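Local coordinates for oxaloacetate acetyl hydrolase (Cryphonectria parasitica, PDB 3M0K), which belongs to the phosphoenolpyruvate phosphomutase family, enzymes built on a TIM-barrel fold, at residues 217-222 / 241-246. Residues are numbered along the deposited sequence; the frame is centred on the assembly and turned at random.
Sequences PLLLNS and FRIMIF. With OXL (oxalate ion), chain B.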
ATOM      1  N   PRO A 217      -0.001  11.852  34.124  1.00 18.12           N
ATOM      2  CA  PRO A 217      -0.360  12.893  33.143  1.00 15.27           C
ATOM      3  C   PRO A 217      -1.625  12.559  32.368  1.00 14.94           C
ATOM      4  O   PRO A 217      -1.871  11.393  32.046  1.00 16.45           O
ATOM      5  CB  PRO A 217       0.828  12.920  32.176  1.00 17.67           C
ATOM      6  CG  PRO A 217       1.832  11.911  32.688  1.00 19.82           C
ATOM      7  CD  PRO A 217       1.159  11.049  33.713  1.00 19.00           C
ATOM      8  N   LEU A 218      -2.427  13.581  32.085  1.00 15.57           N
ATOM      9  CA  LEU A 218      -3.569  13.426  31.195  1.00 13.18           C
ATOM     10  C   LEU A 218      -3.375  14.212  29.904  1.00 11.39           C
ATOM     11  O   LEU A 218      -2.607  15.179  29.834  1.00 15.37           O
ATOM     12  CB  LEU A 218      -4.869  13.891  31.868  1.00 13.86           C
ATOM     13  CG  LEU A 218      -5.354  13.176  33.131  1.00 21.96           C
ATOM     14  CD1 LEU A 218      -6.832  13.428  33.315  1.00 19.27           C
ATOM     15  CD2 LEU A 218      -5.089  11.679  33.048  1.00 21.75           C
ATOM     16  N   LEU A 219      -4.115  13.793  28.893  1.00 16.13           N
ATOM     17  CA  LEU A 219      -4.134  14.455  27.604  1.00 14.20           C
ATOM     18  C   LEU A 219      -5.572  14.898  27.343  1.00 11.71           C
ATOM     19  O   LEU A 219      -6.515  14.131  27.548  1.00 14.13           O
ATOM     20  CB  LEU A 219      -3.659  13.461  26.539  1.00 11.52           C
ATOM     21  CG  LEU A 219      -3.692  13.854  25.063  1.00  9.18           C
ATOM     22  CD1 LEU A 219      -2.762  12.921  24.309  1.00 10.42           C
ATOM     23  CD2 LEU A 219      -5.090  13.794  24.465  1.00 10.35           C
ATOM     24  N   LEU A 220      -5.729  16.152  26.926  1.00 14.23           N
ATOM     25  CA  LEU A 220      -7.031  16.729  26.654  1.00 13.34           C
ATOM     26  C   LEU A 220      -7.244  16.690  25.145  1.00 13.84           C
ATOM     27  O   LEU A 220      -6.405  17.177  24.398  1.00 12.28           O
ATOM     28  CB  LEU A 220      -7.063  18.178  27.159  1.00 16.04           C
ATOM     29  CG  LEU A 220      -8.323  18.989  26.842  1.00 16.85           C
ATOM     30  CD1 LEU A 220      -9.557  18.318  27.430  1.00 16.47           C
ATOM     31  CD2 LEU A 220      -8.164  20.407  27.366  1.00 15.94           C
ATOM     32  N   ASN A 221      -8.332  16.071  24.700  1.00 11.77           N
ATOM     33  CA  ASN A 221      -8.650  16.060  23.272  1.00 12.64           C
ATOM     34  C   ASN A 221      -9.668  17.134  22.923  1.00 19.62           C
ATOM     35  O   ASN A 221     -10.861  16.978  23.191  1.00 21.13           O
ATOM     36  CB  ASN A 221      -9.181  14.700  22.832  1.00 14.94           C
ATOM     37  CG  ASN A 221      -9.669  14.713  21.388  1.00 25.62           C
ATOM     38  OD1 ASN A 221      -9.122  15.430  20.554  1.00 18.15           O
ATOM     39  ND2 ASN A 221     -10.722  13.957  21.101  1.00 30.62           N
ATOM     40  N   SER A 222      -9.194  18.220  22.326  1.00 17.56           N
ATOM     41  CA  SER A 222     -10.059  19.306  21.893  1.00 18.03           C
ATOM     42  C   SER A 222     -10.607  19.002  20.501  1.00 20.97           C
ATOM     43  O   SER A 222      -9.842  18.841  19.559  1.00 24.60           O
ATOM     44  CB  SER A 222      -9.259  20.612  21.873  1.00 23.21           C
ATOM     45  OG  SER A 222     -10.032  21.693  21.373  1.00 33.02           O
ATOM     46  N   PHE A 241      -3.389  19.653  32.666  1.00 15.92           N
ATOM     47  CA  PHE A 241      -3.161  18.727  31.553  1.00 19.57           C
ATOM     48  C   PHE A 241      -1.717  18.805  31.067  1.00 19.67           C
ATOM     49  O   PHE A 241      -1.085  19.858  31.132  1.00 14.52           O
ATOM     50  CB  PHE A 241      -4.137  18.999  30.394  1.00 14.66           C
ATOM     51  CG  PHE A 241      -5.548  18.509  30.646  1.00 15.36           C
ATOM     52  CD1 PHE A 241      -5.872  17.167  30.506  1.00 15.63           C
ATOM     53  CD2 PHE A 241      -6.551  19.396  31.008  1.00 17.60           C
ATOM     54  CE1 PHE A 241      -7.166  16.714  30.728  1.00 16.35           C
ATOM     55  CE2 PHE A 241      -7.854  18.947  31.230  1.00 21.44           C
ATOM     56  CZ  PHE A 241      -8.159  17.605  31.092  1.00 16.94           C
ATOM     57  N   ARG A 242      -1.178  17.687  30.586  1.00 15.87           N
ATOM     58  CA  ARG A 242       0.201  17.681  30.109  1.00 13.68           C
ATOM     59  C   ARG A 242       0.291  17.617  28.585  1.00 15.54           C
ATOM     60  O   ARG A 242       1.301  18.009  28.006  1.00 13.92           O
ATOM     61  CB  ARG A 242       1.014  16.534  30.723  1.00 13.75           C
ATOM     62  CG  ARG A 242       1.302  16.689  32.216  1.00 14.58           C
ATOM     63  CD  ARG A 242       2.002  18.012  32.491  1.00 21.96           C
ATOM     64  NE  ARG A 242       3.029  18.304  31.495  1.00 19.79           N
ATOM     65  CZ  ARG A 242       4.157  17.616  31.361  1.00 22.38           C
ATOM     66  NH1 ARG A 242       4.410  16.589  32.156  1.00 19.60           N
ATOM     67  NH2 ARG A 242       5.030  17.946  30.423  1.00 24.39           N
ATOM     68  N   ILE A 243      -0.747  17.088  27.944  1.00 12.63           N
ATOM     69  CA  ILE A 243      -0.803  17.109  26.487  1.00 15.10           C
ATOM     70  C   ILE A 243      -2.175  17.608  26.069  1.00 12.62           C
ATOM     71  O   ILE A 243      -3.173  17.323  26.725  1.00 13.83           O
ATOM     72  CB  ILE A 243      -0.560  15.707  25.885  1.00 14.59           C
ATOM     73  CG1 ILE A 243       0.724  15.095  26.469  1.00 17.39           C
ATOM     74  CG2 ILE A 243      -0.507  15.788  24.357  1.00 12.51           C
ATOM     75  CD1 ILE A 243       0.996  13.653  26.038  1.00 10.68           C
ATOM     76  N   MET A 244      -2.235  18.358  24.978  1.00 10.51           N
ATOM     77  CA  MET A 244      -3.521  18.759  24.443  1.00  9.67           C
ATOM     78  C   MET A 244      -3.478  18.577  22.944  1.00 12.15           C
ATOM     79  O   MET A 244      -2.628  19.154  22.278  1.00 12.90           O
ATOM     80  CB  MET A 244      -3.799  20.222  24.772  1.00 12.81           C
ATOM     81  CG  MET A 244      -5.197  20.685  24.410  1.00 14.25           C
ATOM     82  SD  MET A 244      -5.457  22.355  25.035  1.00 16.83           S
ATOM     83  CE  MET A 244      -7.150  22.644  24.562  1.00 18.46           C
ATOM     84  N   ILE A 245      -4.380  17.766  22.419  1.00 11.23           N
ATOM     85  CA  ILE A 245      -4.421  17.573  20.977  1.00  8.87           C
ATOM     86  C   ILE A 245      -5.630  18.273  20.374  1.00 19.23           C
ATOM     87  O   ILE A 245      -6.665  18.446  21.019  1.00 14.30           O
ATOM     88  CB  ILE A 245      -4.404  16.092  20.599  1.00  8.57           C
ATOM     89  CG1 ILE A 245      -5.744  15.441  20.928  1.00 14.88           C
ATOM     90  CG2 ILE A 245      -3.251  15.385  21.312  1.00 10.46           C
ATOM     91  CD1 ILE A 245      -5.766  13.952  20.664  1.00 17.65           C
ATOM     92  N   PHE A 246      -5.487  18.680  19.123  1.00 16.95           N
ATOM     93  CA  PHE A 246      -6.534  19.431  18.457  1.00 15.43           C
ATOM     94  C   PHE A 246      -6.972  18.646  17.236  1.00 17.25           C
ATOM     95  O   PHE A 246      -6.492  18.867  16.133  1.00 15.55           O
ATOM     96  CB  PHE A 246      -6.033  20.832  18.113  1.00 15.36           C
ATOM     97  CG  PHE A 246      -5.778  21.683  19.328  1.00 15.52           C
ATOM     98  CD1 PHE A 246      -6.719  22.600  19.749  1.00 15.57           C
ATOM     99  CD2 PHE A 246      -4.612  21.534  20.063  1.00 17.18           C
ATOM    100  CE1 PHE A 246      -6.501  23.370  20.874  1.00 19.49           C
ATOM    101  CE2 PHE A 246      -4.385  22.308  21.194  1.00 19.84           C
ATOM    102  CZ  PHE A 246      -5.333  23.226  21.594  1.00 20.10           C
TER
HETATM  103  C1  OXL B 501      -9.479  11.581  15.989  0.67 14.81           C
HETATM  104  C2  OXL B 501      -9.528  11.374  17.499  0.67 19.03           C
HETATM  105  O1  OXL B 501      -9.621  10.663  15.258  0.67 11.42           O
HETATM  106  O2  OXL B 501      -9.718  10.294  17.934  0.67 17.69           O
HETATM  107  O3  OXL B 501      -9.280  12.863  15.480  0.67 14.83           O
HETATM  108  O4  OXL B 501      -9.351  12.460  18.363  0.67 21.56           O
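The F241 ring takes L220 CB over the centre of one face, a CH-pi contact of 3.7 Å to the centroid, while the backbone carbon of L218 lies in plane at its edge. L218 CB also reaches F241 CD1, and helix 203-213 packs against both residues. The F246 ring is met obliquely by S222 OG. Beyond these rings, parallel strands 219-222 and 243-246 pair as neighbours in the barrel, closing a beta-alpha-beta unit through helix 233-239. L218 O accepts from two backbone donors, R242 N at 3.0 Å and I243 N at 3.3 Å. L220 N gives to I243 O (2.8 Å), I245 N to L220 O and S222 N to I245 O. L220 and M244 lie side by side, CD2 to CE 3.7 Å, both touching A236 of helix 233-239. On the opposite face, L219 CD1 meets I243 CG2 at 3.6 Å. I245 CG1, between its backbone N and carbonyl carbon (chi1 72°), makes van der Waals contact with N221 OD1 at 3.4 Å. N221 ND2 lies 3.4 Å from oxalate O4. The pair illustrates how barrel strands pack apolar groups on both faces yet deliver a polar residue near their C-terminal end: pairing places N221's backbone, while hydrogen bonds from OD1 to S247, itself bonded to oxalate, and from ND2 to E198 set the amide's rotation.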